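BT_4661 (Bacteroides thetaiotaomicron, PDB 4AK1) probably binds heparin and heparan sulphate at the cell surface, as a SusE-like protein of the heparin utilisation locus. Local coordinates at residues Glu332-Phe337 and Glu356-Asp361; Val396-Val401 and Thr417-Ala422; Asp361-Glu366 and Val403-Thr408. One frame throughout, in Å; residues are numbered along the deposited sequence.

Contact 1 (Glu332-Phe337 and Glu356-Asp361)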
loop_
_atom_site.group_PDB
_atom_site.type_symbol
_atom_site.label_atom_id
_atom_site.label_comp_id
_atom_site.label_asym_id
_atom_site.label_seq_id
_atom_site.Cartn_x
_atom_site.Cartn_y
_atom_site.Cartn_z
ATOM N N GLU A 332 -45.390 -3.090 -39.136
ATOM C CA GLU A 332 -45.878 -3.168 -37.761
ATOM C C GLU A 332 -44.733 -2.781 -36.807
ATOM O O GLU A 332 -43.641 -3.323 -36.923
ATOM C CB GLU A 332 -46.411 -4.571 -37.470
ATOM C CG GLU A 332 -47.179 -4.723 -36.174
ATOM C CD GLU A 332 -48.610 -4.245 -36.262
ATOM O OE1 GLU A 332 -49.410 -4.799 -37.054
ATOM O OE2 GLU A 332 -48.950 -3.308 -35.521
ATOM N N PRO A 333 -44.970 -1.805 -35.903
ATOM C CA PRO A 333 -43.976 -1.458 -34.879
ATOM C C PRO A 333 -43.744 -2.614 -33.918
ATOM O O PRO A 333 -44.641 -3.444 -33.733
ATOM C CB PRO A 333 -44.634 -0.299 -34.118
ATOM C CG PRO A 333 -45.638 0.267 -35.058
ATOM C CD PRO A 333 -46.133 -0.901 -35.864
ATOM N N ILE A 334 -42.563 -2.646 -33.296
ATOM C CA ILE A 334 -42.220 -3.660 -32.303
ATOM C C ILE A 334 -43.067 -3.504 -31.050
ATOM O O ILE A 334 -43.210 -2.397 -30.526
ATOM C CB ILE A 334 -40.720 -3.591 -31.939
ATOM C CG1 ILE A 334 -39.884 -3.810 -33.211
ATOM C CG2 ILE A 334 -40.381 -4.601 -30.842
ATOM C CD1 ILE A 334 -38.449 -3.315 -33.146
ATOM N N ALA A 335 -43.642 -4.614 -30.580
ATOM C CA ALA A 335 -44.469 -4.611 -29.372
ATOM C C ALA A 335 -44.390 -5.993 -28.725
ATOM O O ALA A 335 -44.064 -6.982 -29.397
ATOM C CB ALA A 335 -45.910 -4.237 -29.709
ATOM N N ASN A 336 -44.651 -6.054 -27.416
ATOM C CA ASN A 336 -44.601 -7.313 -26.660
ATOM C C ASN A 336 -43.264 -8.034 -26.831
ATOM O O ASN A 336 -43.215 -9.267 -26.885
ATOM C CB ASN A 336 -45.774 -8.243 -27.063
ATOM C CG ASN A 336 -47.122 -7.542 -27.033
ATOM O OD1 ASN A 336 -47.970 -7.737 -27.929
ATOM N ND2 ASN A 336 -47.339 -6.724 -26.014
ATOM N N PHE A 337 -42.183 -7.266 -26.945
ATOM C CA PHE A 337 -40.856 -7.849 -27.126
ATOM C C PHE A 337 -40.245 -8.130 -25.757
ATOM O O PHE A 337 -40.015 -7.209 -24.985
ATOM C CB PHE A 337 -39.943 -6.945 -27.979
ATOM C CG PHE A 337 -38.529 -7.471 -28.136
ATOM C CD1 PHE A 337 -38.291 -8.820 -28.431
ATOM C CD2 PHE A 337 -37.439 -6.615 -28.024
ATOM C CE1 PHE A 337 -36.994 -9.302 -28.572
ATOM C CE2 PHE A 337 -36.142 -7.086 -28.181
ATOM C CZ PHE A 337 -35.914 -8.431 -28.443
ATOM N N GLU A 356 -44.203 -15.292 -27.367
ATOM C CA GLU A 356 -44.977 -15.606 -28.572
ATOM C C GLU A 356 -45.915 -14.485 -29.042
ATOM O O GLU A 356 -46.406 -14.527 -30.171
ATOM C CB GLU A 356 -45.789 -16.907 -28.353
ATOM C CG GLU A 356 -46.921 -16.763 -27.329
ATOM C CD GLU A 356 -47.746 -18.036 -27.122
ATOM O OE1 GLU A 356 -47.436 -19.078 -27.730
ATOM O OE2 GLU A 356 -48.719 -17.993 -26.343
ATOM N N ASN A 357 -46.198 -13.509 -28.172
ATOM C CA ASN A 357 -47.050 -12.375 -28.546
ATOM C C ASN A 357 -46.328 -11.246 -29.295
ATOM O O ASN A 357 -46.944 -10.233 -29.598
ATOM C CB ASN A 357 -47.789 -11.810 -27.320
ATOM C CG ASN A 357 -48.734 -12.822 -26.689
ATOM O OD1 ASN A 357 -48.605 -13.164 -25.505
ATOM N ND2 ASN A 357 -49.663 -13.316 -27.466
ATOM N N PHE A 358 -45.034 -11.434 -29.586
ATOM C CA PHE A 358 -44.230 -10.455 -30.340
ATOM C C PHE A 358 -44.979 -9.937 -31.566
ATOM O O PHE A 358 -45.573 -10.714 -32.315
ATOM C CB PHE A 358 -42.902 -11.079 -30.787
ATOM C CG PHE A 358 -42.003 -10.131 -31.555
ATOM C CD1 PHE A 358 -42.115 -10.006 -32.939
ATOM C CD2 PHE A 358 -41.038 -9.379 -30.895
ATOM C CE1 PHE A 358 -41.282 -9.151 -33.652
ATOM C CE2 PHE A 358 -40.202 -8.519 -31.600
ATOM C CZ PHE A 358 -40.324 -8.404 -32.978
ATOM N N LYS A 359 -44.950 -8.618 -31.746
ATOM C CA LYS A 359 -45.406 -7.984 -32.980
ATOM C C LYS A 359 -44.237 -7.150 -33.503
ATOM O O LYS A 359 -43.392 -6.702 -32.711
ATOM C CB LYS A 359 -46.618 -7.080 -32.716
ATOM C CG LYS A 359 -47.852 -7.814 -32.229
ATOM C CD LYS A 359 -49.002 -6.839 -32.004
ATOM C CE LYS A 359 -50.150 -7.536 -31.286
ATOM N NZ LYS A 359 -51.090 -6.554 -30.679
ATOM N N GLY A 360 -44.181 -6.969 -34.824
ATOM C CA GLY A 360 -43.123 -6.187 -35.469
ATOM C C GLY A 360 -42.646 -6.779 -36.783
ATOM O O GLY A 360 -42.218 -7.927 -36.821
ATOM N N ASP A 361 -42.705 -5.990 -37.855
ATOM C CA ASP A 361 -42.258 -6.442 -39.193
ATOM C C ASP A 361 -40.807 -6.071 -39.506
ATOM O O ASP A 361 -40.311 -5.040 -39.037
ATOM C CB ASP A 361 -43.175 -5.875 -40.286
ATOM C CG ASP A 361 -44.609 -6.382 -40.173
ATOM O OD1 ASP A 361 -44.787 -7.561 -39.803
ATOM O OD2 ASP A 361 -45.551 -5.616 -40.456
#
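A335 and K359 form a single antiparallel bridge between two loop segments. The A335 N to K359 O bond is 3.0 Å long, with the donor well above the carbonyl plane. Its mate, K359 N to A335 O, is nearly straight at N-H...O 173°. P333 and I334 run on to a second pair of bonds, between E332 and D361. D361 N donates to E332 O, and E332 N donates to D361 OD2 at 2.9 Å. The carboxylate oxygen is met from above its plane, and it also lies against E332 CB. Both backbone polar atoms of E332 are thus held by one residue. Between the two pairs of bonds the chains come close at G360. Its CA makes a CA-H...O contact with E332 O at 3.3 Å. A CB on G360 would press on I334 CA and on the preceding carbonyl O, so a bare CA suits this place.

The apolar side of the contact is built on F358. Its CG is anti to the backbone N (chi1 -179°), which brings the ring back beside F337. The CD1 atom of F337 meets the edge of the F358 ring, 3.7 Å from CE2, with the two planes at 87°. I334 CG2 touches the same F358 CE2 at 4.0 Å. F337 and I334 also pack on A405 of strand 397-407, and K354 makes a cation-pi contact with F358. K359 CB lies 4.2 Å from A335 CB, and the extended K359 side chain runs alongside N336.

N336 packs on N357 of a second subunit, and N357 on N336 of that subunit. The arrangement is an isolated beta bridge, here joining the loops that precede strands 342-345 and 364-367, the outermost strands within this chain of a four-stranded mixed sheet.

Contact 2 (Val396-Val401 and Thr417-Ala422)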
loop_
_atom_site.group_PDB
_atom_site.type_symbol
_atom_site.label_atom_id
_atom_site.label_comp_id
_atom_site.label_asym_id
_atom_site.label_seq_id
_atom_site.Cartn_x
_atom_site.Cartn_y
_atom_site.Cartn_z
ATOM N N VAL A 396 -20.739 -20.839 -13.736
ATOM C CA VAL A 396 -21.820 -20.640 -12.776
ATOM C C VAL A 396 -21.872 -19.159 -12.390
ATOM O O VAL A 396 -20.840 -18.511 -12.192
ATOM C CB VAL A 396 -21.719 -21.550 -11.516
ATOM C CG1 VAL A 396 -21.718 -23.018 -11.901
ATOM C CG2 VAL A 396 -20.492 -21.241 -10.674
ATOM N N GLY A 397 -23.077 -18.617 -12.316
ATOM C CA GLY A 397 -23.243 -17.221 -11.966
ATOM C C GLY A 397 -24.554 -16.687 -12.484
ATOM O O GLY A 397 -25.342 -17.417 -13.087
ATOM N N GLN A 398 -24.794 -15.412 -12.237
ATOM C CA GLN A 398 -26.019 -14.781 -12.674
ATOM C C GLN A 398 -25.668 -13.632 -13.632
ATOM O O GLN A 398 -24.737 -12.851 -13.379
ATOM C CB GLN A 398 -26.812 -14.274 -11.471
ATOM C CG GLN A 398 -28.185 -13.727 -11.853
ATOM C CD GLN A 398 -29.109 -13.522 -10.669
ATOM O OE1 GLN A 398 -29.009 -12.513 -9.955
ATOM N NE2 GLN A 398 -30.050 -14.456 -10.478
ATOM N N TYR A 399 -26.418 -13.533 -14.723
ATOM C CA TYR A 399 -26.064 -12.630 -15.801
ATOM C C TYR A 399 -27.268 -11.841 -16.236
ATOM O O TYR A 399 -28.372 -12.386 -16.304
ATOM C CB TYR A 399 -25.525 -13.420 -17.007
ATOM C CG TYR A 399 -24.339 -14.295 -16.682
ATOM C CD1 TYR A 399 -23.036 -13.778 -16.700
ATOM C CD2 TYR A 399 -24.516 -15.640 -16.333
ATOM C CE1 TYR A 399 -21.943 -14.582 -16.400
ATOM C CE2 TYR A 399 -23.434 -16.444 -16.018
ATOM C CZ TYR A 399 -22.154 -15.913 -16.061
ATOM O OH TYR A 399 -21.088 -16.726 -15.739
ATOM N N THR A 400 -27.047 -10.571 -16.562
ATOM C CA THR A 400 -28.078 -9.749 -17.185
ATOM C C THR A 400 -27.833 -9.695 -18.698
ATOM O O THR A 400 -26.740 -9.352 -19.137
ATOM C CB THR A 400 -28.042 -8.330 -16.586
ATOM O OG1 THR A 400 -28.135 -8.433 -15.163
ATOM C CG2 THR A 400 -29.210 -7.477 -17.108
ATOM N N VAL A 401 -28.841 -10.047 -19.492
ATOM C CA VAL A 401 -28.697 -10.071 -20.953
ATOM C C VAL A 401 -29.655 -9.064 -21.581
ATOM O O VAL A 401 -30.829 -9.021 -21.219
ATOM C CB VAL A 401 -28.983 -11.482 -21.526
ATOM C CG1 VAL A 401 -28.759 -11.531 -23.039
ATOM C CG2 VAL A 401 -28.131 -12.529 -20.830
ATOM N N THR A 417 -32.750 -12.087 -17.077
ATOM C CA THR A 417 -31.714 -12.619 -16.209
ATOM C C THR A 417 -31.477 -14.107 -16.507
ATOM O O THR A 417 -32.428 -14.896 -16.562
ATOM C CB THR A 417 -32.102 -12.394 -14.736
ATOM O OG1 THR A 417 -32.192 -10.981 -14.498
ATOM C CG2 THR A 417 -31.079 -13.010 -13.768
ATOM N N LEU A 418 -30.209 -14.466 -16.707
ATOM C CA LEU A 418 -29.784 -15.852 -16.937
ATOM C C LEU A 418 -28.968 -16.317 -15.727
ATOM O O LEU A 418 -27.948 -15.705 -15.394
ATOM C CB LEU A 418 -28.925 -15.935 -18.219
ATOM C CG LEU A 418 -28.164 -17.249 -18.434
ATOM C CD1 LEU A 418 -29.153 -18.380 -18.709
ATOM C CD2 LEU A 418 -27.131 -17.124 -19.550
ATOM N N THR A 419 -29.410 -17.383 -15.066
ATOM C CA THR A 419 -28.719 -17.869 -13.861
ATOM C C THR A 419 -28.270 -19.289 -14.114
ATOM O O THR A 419 -29.105 -20.151 -14.436
ATOM C CB THR A 419 -29.642 -17.785 -12.610
ATOM O OG1 THR A 419 -30.109 -16.439 -12.469
ATOM C CG2 THR A 419 -28.902 -18.179 -11.339
ATOM N N ILE A 420 -26.961 -19.530 -14.006
ATOM C CA ILE A 420 -26.395 -20.870 -14.199
ATOM C C ILE A 420 -25.901 -21.396 -12.858
ATOM O O ILE A 420 -25.117 -20.727 -12.179
ATOM C CB ILE A 420 -25.206 -20.871 -15.202
ATOM C CG1 ILE A 420 -25.624 -20.297 -16.569
ATOM C CG2 ILE A 420 -24.581 -22.273 -15.328
ATOM C CD1 ILE A 420 -26.740 -21.057 -17.284
ATOM N N THR A 421 -26.380 -22.572 -12.465
ATOM C CA THR A 421 -25.938 -23.196 -11.221
ATOM C C THR A 421 -25.232 -24.526 -11.526
ATOM O O THR A 421 -25.155 -24.950 -12.683
ATOM C CB THR A 421 -27.107 -23.441 -10.247
ATOM O OG1 THR A 421 -28.067 -24.302 -10.867
ATOM C CG2 THR A 421 -27.781 -22.123 -9.805
ATOM N N ALA A 422 -24.688 -25.160 -10.484
ATOM C CA ALA A 422 -23.838 -26.343 -10.663
ATOM C C ALA A 422 -24.618 -27.514 -11.279
ATOM O O ALA A 422 -25.756 -27.775 -10.884
ATOM C CB ALA A 422 -23.233 -26.752 -9.322
HETATM O O HOH W 1 -30.036 -9.459 -13.535
#
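G397 and I420, and Y399 and L418, are the hydrogen-bonded pairs of two antiparallel strands. G397 N meets I420 O at 2.9 Å, in the carbonyl plane and on a lone pair. I420 N returns to G397 O at 2.8 Å, nearly along the C=O axis. Y399 N and L418 O are 2.7 Å apart, and L418 N completes the second pair through Y399 O.

On the face with Y399 and L418 the apolar contacts are loose. Y399 CB and L418 CB lie 4.4 Å apart. The Y399 ring turns its edge to I420 CG1, and its OH bonds to P395 O. V401 CG2 reaches L418 CB.

The other face is partly polar. Q398 has CG anti to the backbone N (chi1 -174°), which sends the side chain across T417, Q398 CG lying 3.5 Å from T417 CG2. One water joins T400 OG1, at 2.7 Å, to T417 OG1. T417 OG1 also bonds to T415 OG1 of a second subunit, so this face takes part in the assembly. V396 and Q398 also pack on that subunit.

The pairing is that of a beta hairpin, strands 397-407 and 410-421, at the middle of a four-stranded mixed sheet.

Contact 3 (Asp361-Glu366 and Val403-Thr408)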
loop_
_atom_site.group_PDB
_atom_site.type_symbol
_atom_site.label_atom_id
_atom_site.label_comp_id
_atom_site.label_asym_id
_atom_site.label_seq_id
_atom_site.Cartn_x
_atom_site.Cartn_y
_atom_site.Cartn_z
ATOM N N ASP A 361 -42.705 -5.990 -37.855
ATOM C CA ASP A 361 -42.258 -6.442 -39.193
ATOM C C ASP A 361 -40.807 -6.071 -39.506
ATOM O O ASP A 361 -40.311 -5.040 -39.037
ATOM C CB ASP A 361 -43.175 -5.875 -40.286
ATOM C CG ASP A 361 -44.609 -6.382 -40.173
ATOM O OD1 ASP A 361 -44.787 -7.561 -39.803
ATOM O OD2 ASP A 361 -45.551 -5.616 -40.456
ATOM N N GLU A 362 -40.144 -6.923 -40.294
ATOM C CA GLU A 362 -38.802 -6.666 -40.850
ATOM C C GLU A 362 -37.797 -6.212 -39.774
ATOM O O GLU A 362 -37.167 -5.159 -39.873
ATOM C CB GLU A 362 -38.893 -5.698 -42.049
ATOM C CG GLU A 362 -39.727 -6.292 -43.200
ATOM C CD GLU A 362 -39.821 -5.427 -44.458
ATOM O OE1 GLU A 362 -38.878 -4.665 -44.757
ATOM O OE2 GLU A 362 -40.847 -5.524 -45.176
ATOM N N VAL A 363 -37.669 -7.039 -38.743
ATOM C CA VAL A 363 -36.915 -6.673 -37.547
ATOM C C VAL A 363 -35.499 -7.229 -37.598
ATOM O O VAL A 363 -35.293 -8.355 -38.051
ATOM C CB VAL A 363 -37.622 -7.188 -36.266
ATOM C CG1 VAL A 363 -36.806 -6.835 -35.028
ATOM C CG2 VAL A 363 -39.038 -6.620 -36.161
ATOM N N LYS A 364 -34.526 -6.447 -37.124
ATOM C CA LYS A 364 -33.178 -6.966 -36.864
ATOM C C LYS A 364 -32.842 -6.926 -35.367
ATOM O O LYS A 364 -33.326 -6.048 -34.640
ATOM C CB LYS A 364 -32.129 -6.197 -37.672
ATOM C CG LYS A 364 -32.105 -6.558 -39.159
ATOM C CD LYS A 364 -30.964 -5.843 -39.883
ATOM C CE LYS A 364 -30.967 -6.141 -41.379
ATOM N NZ LYS A 364 -30.836 -4.875 -42.166
ATOM N N TYR A 365 -32.009 -7.865 -34.924
ATOM C CA TYR A 365 -31.671 -7.998 -33.495
ATOM C C TYR A 365 -30.167 -7.930 -33.252
ATOM O O TYR A 365 -29.379 -8.434 -34.052
ATOM C CB TYR A 365 -32.223 -9.318 -32.919
ATOM C CG TYR A 365 -33.708 -9.546 -33.201
ATOM C CD1 TYR A 365 -34.133 -10.160 -34.382
ATOM C CD2 TYR A 365 -34.668 -9.142 -32.293
ATOM C CE1 TYR A 365 -35.480 -10.368 -34.637
ATOM C CE2 TYR A 365 -36.023 -9.327 -32.539
ATOM C CZ TYR A 365 -36.424 -9.945 -33.710
ATOM O OH TYR A 365 -37.771 -10.127 -33.941
ATOM N N GLU A 366 -29.767 -7.334 -32.130
ATOM C CA GLU A 366 -28.377 -7.432 -31.666
ATOM C C GLU A 366 -28.309 -7.412 -30.134
ATOM O O GLU A 366 -29.200 -6.844 -29.500
ATOM C CB GLU A 366 -27.524 -6.292 -32.253
ATOM C CG GLU A 366 -27.881 -4.899 -31.752
ATOM C CD GLU A 366 -27.192 -3.794 -32.543
ATOM O OE1 GLU A 366 -27.606 -3.542 -33.690
ATOM O OE2 GLU A 366 -26.253 -3.154 -32.016
ATOM N N VAL A 403 -31.170 -7.435 -25.354
ATOM C CA VAL A 403 -31.295 -7.593 -26.801
ATOM C C VAL A 403 -32.027 -6.388 -27.355
ATOM O O VAL A 403 -33.097 -6.001 -26.838
ATOM C CB VAL A 403 -32.061 -8.881 -27.186
ATOM C CG1 VAL A 403 -32.212 -8.983 -28.706
ATOM C CG2 VAL A 403 -31.347 -10.120 -26.653
ATOM N N MET A 404 -31.464 -5.787 -28.396
ATOM C CA MET A 404 -32.151 -4.703 -29.078
ATOM C C MET A 404 -32.774 -5.184 -30.380
ATOM O O MET A 404 -32.089 -5.793 -31.198
ATOM C CB MET A 404 -31.213 -3.536 -29.372
ATOM C CG MET A 404 -31.936 -2.351 -30.012
ATOM S SD MET A 404 -30.897 -0.877 -30.068
ATOM C CE MET A 404 -29.490 -1.477 -30.979
ATOM N N ALA A 405 -34.060 -4.898 -30.544
ATOM C CA ALA A 405 -34.794 -5.118 -31.796
ATOM C C ALA A 405 -35.017 -3.797 -32.498
ATOM O O ALA A 405 -35.386 -2.813 -31.860
ATOM C CB ALA A 405 -36.140 -5.778 -31.521
ATOM N N THR A 406 -34.852 -3.784 -33.817
ATOM C CA THR A 406 -34.972 -2.546 -34.605
ATOM C C THR A 406 -35.646 -2.812 -35.940
ATOM O O THR A 406 -35.293 -3.764 -36.631
ATOM C CB THR A 406 -33.572 -1.950 -34.899
ATOM O OG1 THR A 406 -32.945 -1.597 -33.664
ATOM C CG2 THR A 406 -33.648 -0.706 -35.807
ATOM N N ASN A 407 -36.604 -1.965 -36.283
ATOM C CA ASN A 407 -37.101 -1.858 -37.640
ATOM C C ASN A 407 -37.230 -0.373 -37.999
ATOM O O ASN A 407 -36.779 0.484 -37.237
ATOM C CB ASN A 407 -38.405 -2.673 -37.856
ATOM C CG ASN A 407 -39.603 -2.162 -37.062
ATOM O OD1 ASN A 407 -39.594 -1.079 -36.466
ATOM N ND2 ASN A 407 -40.678 -2.943 -37.091
ATOM N N THR A 408 -37.850 -0.068 -39.137
ATOM C CA THR A 408 -37.949 1.315 -39.617
ATOM C C THR A 408 -38.830 2.199 -38.724
ATOM O O THR A 408 -38.789 3.427 -38.822
ATOM C CB THR A 408 -38.476 1.382 -41.069
ATOM O OG1 THR A 408 -39.709 0.670 -41.154
ATOM C CG2 THR A 408 -37.494 0.760 -42.045
HETATM O O HOH W 2 -37.653 -2.500 -41.028
#
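N407 turns its side chain toward D361 and E362. Its CB lies 3.3 Å from D361 O and 3.4 Å from E362 O. CG sits between the backbone N and the carbonyl carbon (chi1 66°), which directs the amide at the loop. ND2 donates to D361 O at 2.9 Å, on a lone pair in the carbonyl plane, and the acceptor lies close to the amide plane. ND2 has a weak second bond to E332 O, and OD1 accepts from K409 N. The amide therefore has three partners, one of them weak. With an alanine in its place, D361 O would probably lose this donor and K409 N its acceptor, and the loop before strand 364-367 would be less firmly held.

Ahead of N407, K364 to E366 pair with M404 to T406 as antiparallel strands of a four-stranded mixed sheet. K364 N meets T406 O at 2.8 Å.

A405 CB touches Y365 CE2 and V363 CG1, each at 3.7 Å. V363 CG1 also sits over one face of the Y365 ring, toward its rim. Y365 OH bonds to K354 NZ. On the other sheet face, M404 and E366 lie side by side, and M404 CE meets E366 CD at 3.6 Å.

Contacts 2 and 3 belong to one four-stranded mixed sheet and share strand 397-407. Contact 2 pairs its start with strand 410-421, and contact 3 pairs its end with strand 364-367. Their centres are 25 Å apart. Contact 1 lies in the loops beside contact 3, with centres 10 Å apart, and the two share D361. F358 of contact 1 packs against Y365 of contact 3. Contacts 1 and 2 have centres 26 Å apart and do not touch. Along the chain contact 1 closes first, and the segments of contacts 2 and 3 then alternate. The loops are thus tied to one end of the sheet, while contacts 1 and 2 both reach a second subunit.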